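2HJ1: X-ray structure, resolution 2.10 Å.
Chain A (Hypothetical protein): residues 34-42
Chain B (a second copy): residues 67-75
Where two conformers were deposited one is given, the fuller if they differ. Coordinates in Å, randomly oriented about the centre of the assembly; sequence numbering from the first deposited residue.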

# COMPACT_ATOMS: atom_id res chain seq x y z
N GLU A 34 -13.65 1.34 14.01
CA GLU A 34 -13.25 0.03 13.55
C GLU A 34 -14.35 -0.55 12.65
O GLU A 34 -15.53 -0.40 12.95
CB GLU A 34 -13.03 -0.85 14.78
CG GLU A 34 -12.52 -2.23 14.49
CD GLU A 34 -11.93 -2.88 15.76
OE1 GLU A 34 -10.67 -2.92 15.88
OE2 GLU A 34 -12.73 -3.32 16.63
N GLY A 35 -13.97 -1.18 11.54
CA GLY A 35 -14.93 -1.77 10.60
C GLY A 35 -15.37 -0.90 9.43
O GLY A 35 -16.01 -1.40 8.50
N ILE A 36 -15.05 0.39 9.48
CA ILE A 36 -15.34 1.34 8.39
C ILE A 36 -14.69 0.89 7.04
O ILE A 36 -13.58 0.33 7.03
CB ILE A 36 -14.88 2.79 8.82
CG1 ILE A 36 -15.38 3.87 7.89
CG2 ILE A 36 -13.37 2.91 8.94
CD1 ILE A 36 -14.93 5.28 8.31
N THR A 37 -15.40 1.10 5.93
CA THR A 37 -14.87 0.82 4.59
C THR A 37 -14.07 1.99 4.10
O THR A 37 -14.14 3.08 4.66
CB THR A 37 -15.99 0.53 3.57
OG1 THR A 37 -16.83 1.69 3.43
CG2 THR A 37 -16.82 -0.70 4.00
N VAL A 38 -13.27 1.77 3.06
CA VAL A 38 -12.51 2.86 2.44
C VAL A 38 -13.44 3.99 2.01
O VAL A 38 -13.16 5.17 2.23
CB VAL A 38 -11.73 2.36 1.19
CG1 VAL A 38 -11.08 3.52 0.45
CG2 VAL A 38 -10.73 1.25 1.61
N GLN A 39 -14.57 3.65 1.39
CA GLN A 39 -15.48 4.67 0.85
C GLN A 39 -16.05 5.53 1.96
O GLN A 39 -16.19 6.75 1.80
CB GLN A 39 -16.65 4.01 0.12
CG GLN A 39 -17.40 4.88 -0.90
CD GLN A 39 -18.25 3.99 -1.85
OE1 GLN A 39 -17.98 3.90 -3.03
NE2 GLN A 39 -19.19 3.26 -1.28
N THR A 40 -16.41 4.91 3.07
CA THR A 40 -17.04 5.65 4.18
C THR A 40 -16.01 6.62 4.74
O THR A 40 -16.32 7.79 4.98
CB THR A 40 -17.53 4.68 5.28
OG1 THR A 40 -18.53 3.81 4.74
CG2 THR A 40 -18.11 5.41 6.47
N ALA A 41 -14.76 6.14 4.89
CA ALA A 41 -13.67 6.98 5.36
C ALA A 41 -13.50 8.18 4.44
O ALA A 41 -13.34 9.30 4.91
CB ALA A 41 -12.33 6.17 5.47
N ILE A 42 -13.55 7.96 3.13
CA ILE A 42 -13.36 9.07 2.19
C ILE A 42 -14.49 10.10 2.29
O ILE A 42 -14.25 11.31 2.41
CB ILE A 42 -13.29 8.55 0.74
CG1 ILE A 42 -12.01 7.73 0.52
CG2 ILE A 42 -13.44 9.72 -0.24
CD1 ILE A 42 -11.97 7.04 -0.84
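Chain B, residues 67-75: PIKLTDVLK

Val A38, in the first turn of a helix, points toward chain B and is the apolar hub of the contact. Its CG2 lies 4.0 Å from Ile B68 CD1 and 4.1 Å from Leu B74 CD2, while its CG1 meets Leu B70 CD2 at 3.8 Å. Leu B74 (chi1 m, chi2 t) widens this patch: its CD1 packs 3.5 Å from Ala A41 CB and 4.0 Å from Ile A36 CG2, so one leucine spans the loop before the helix and its first turn.

Around this centre the backbones do the pairing. Chain B has no regular helix or strand; a type I turn from Lys B69 to Asp B72 leads into an extended run that passes Thr A37 antiparallel, in a single bridge with Thr A37 CA 4.3 Å from Val B73 CA. Leu B74 N donates to Ile A36 O at 2.8 Å, nearly straight, and Val A38 N to Asp B72 O at 3.0 Å. Farther along, Gln A39 N donates to Leu B70 O at 2.9 Å: the helix's first turn has amides free of helical partners, and two of these, of Val A38 and Gln A39, are taken up by carbonyls of the chain B turn.

Thr A37 holds the N-cap position, and its OG1 pairs within chain A, hydrogen-bonded to Thr A40 OG1 at 3.0 Å. At the edge, Gly A35 CA rests 3.7 Å from Val B73 CG1.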

# COMPACT_ATOMS: atom_id res chain seq x y z
N PRO B 67 -5.31 -1.96 -7.53
CA PRO B 67 -6.54 -1.27 -7.10
C PRO B 67 -7.21 -2.05 -5.96
O PRO B 67 -6.88 -3.22 -5.66
CB PRO B 67 -7.43 -1.29 -8.36
CG PRO B 67 -6.98 -2.50 -9.14
CD PRO B 67 -5.49 -2.71 -8.80
N ILE B 68 -8.13 -1.38 -5.30
CA ILE B 68 -8.87 -1.99 -4.20
C ILE B 68 -10.36 -1.74 -4.49
O ILE B 68 -10.71 -0.91 -5.33
CB ILE B 68 -8.48 -1.29 -2.89
CG1 ILE B 68 -8.58 0.23 -3.08
CG2 ILE B 68 -7.04 -1.70 -2.49
CD1 ILE B 68 -9.17 0.97 -2.02
N LYS B 69 -11.23 -2.41 -3.76
CA LYS B 69 -12.65 -2.12 -3.81
C LYS B 69 -12.84 -1.11 -2.71
O LYS B 69 -12.22 -1.23 -1.63
CB LYS B 69 -13.43 -3.40 -3.55
CG LYS B 69 -12.95 -4.54 -4.47
CD LYS B 69 -13.97 -5.64 -4.60
CE LYS B 69 -13.97 -6.55 -3.38
NZ LYS B 69 -13.21 -7.81 -3.68
N LEU B 70 -13.63 -0.09 -2.97
CA LEU B 70 -13.92 0.90 -1.92
C LEU B 70 -14.76 0.37 -0.75
O LEU B 70 -14.96 1.04 0.25
CB LEU B 70 -14.57 2.14 -2.52
CG LEU B 70 -13.73 2.84 -3.59
CD1 LEU B 70 -14.44 4.13 -4.03
CD2 LEU B 70 -12.29 3.07 -3.16
N THR B 71 -15.23 -0.87 -0.89
CA THR B 71 -15.95 -1.55 0.17
C THR B 71 -15.01 -2.29 1.15
O THR B 71 -15.49 -2.82 2.16
CB THR B 71 -16.94 -2.58 -0.45
OG1 THR B 71 -16.22 -3.42 -1.37
CG2 THR B 71 -18.05 -1.87 -1.19
N ASP B 72 -13.71 -2.37 0.83
CA ASP B 72 -12.71 -3.01 1.72
C ASP B 72 -12.69 -2.37 3.11
O ASP B 72 -12.86 -1.16 3.23
CB ASP B 72 -11.30 -2.91 1.12
CG ASP B 72 -11.08 -3.86 -0.09
OD1 ASP B 72 -11.99 -4.67 -0.44
OD2 ASP B 72 -9.97 -3.77 -0.69
N VAL B 73 -12.50 -3.17 4.15
CA VAL B 73 -12.53 -2.68 5.55
C VAL B 73 -11.14 -2.12 5.93
O VAL B 73 -10.13 -2.75 5.63
CB VAL B 73 -13.07 -3.78 6.55
CG1 VAL B 73 -12.86 -3.38 8.01
CG2 VAL B 73 -14.56 -4.01 6.32
N LEU B 74 -11.09 -0.94 6.52
CA LEU B 74 -9.80 -0.39 6.96
C LEU B 74 -9.32 -1.01 8.26
O LEU B 74 -10.13 -1.49 9.06
CB LEU B 74 -9.88 1.13 7.11
CG LEU B 74 -10.02 1.84 5.77
CD1 LEU B 74 -10.64 3.18 6.06
CD2 LEU B 74 -8.67 2.02 5.07
N LYS B 75 -8.00 -0.96 8.46
CA LYS B 75 -7.35 -1.46 9.66
C LYS B 75 -6.51 -0.35 10.28
O LYS B 75 -6.18 0.66 9.62
CB LYS B 75 -6.53 -2.71 9.35
CG LYS B 75 -7.42 -3.97 9.20
CD LYS B 75 -6.78 -5.12 8.36
CE LYS B 75 -5.86 -6.08 9.19
NZ LYS B 75 -5.46 -7.35 8.43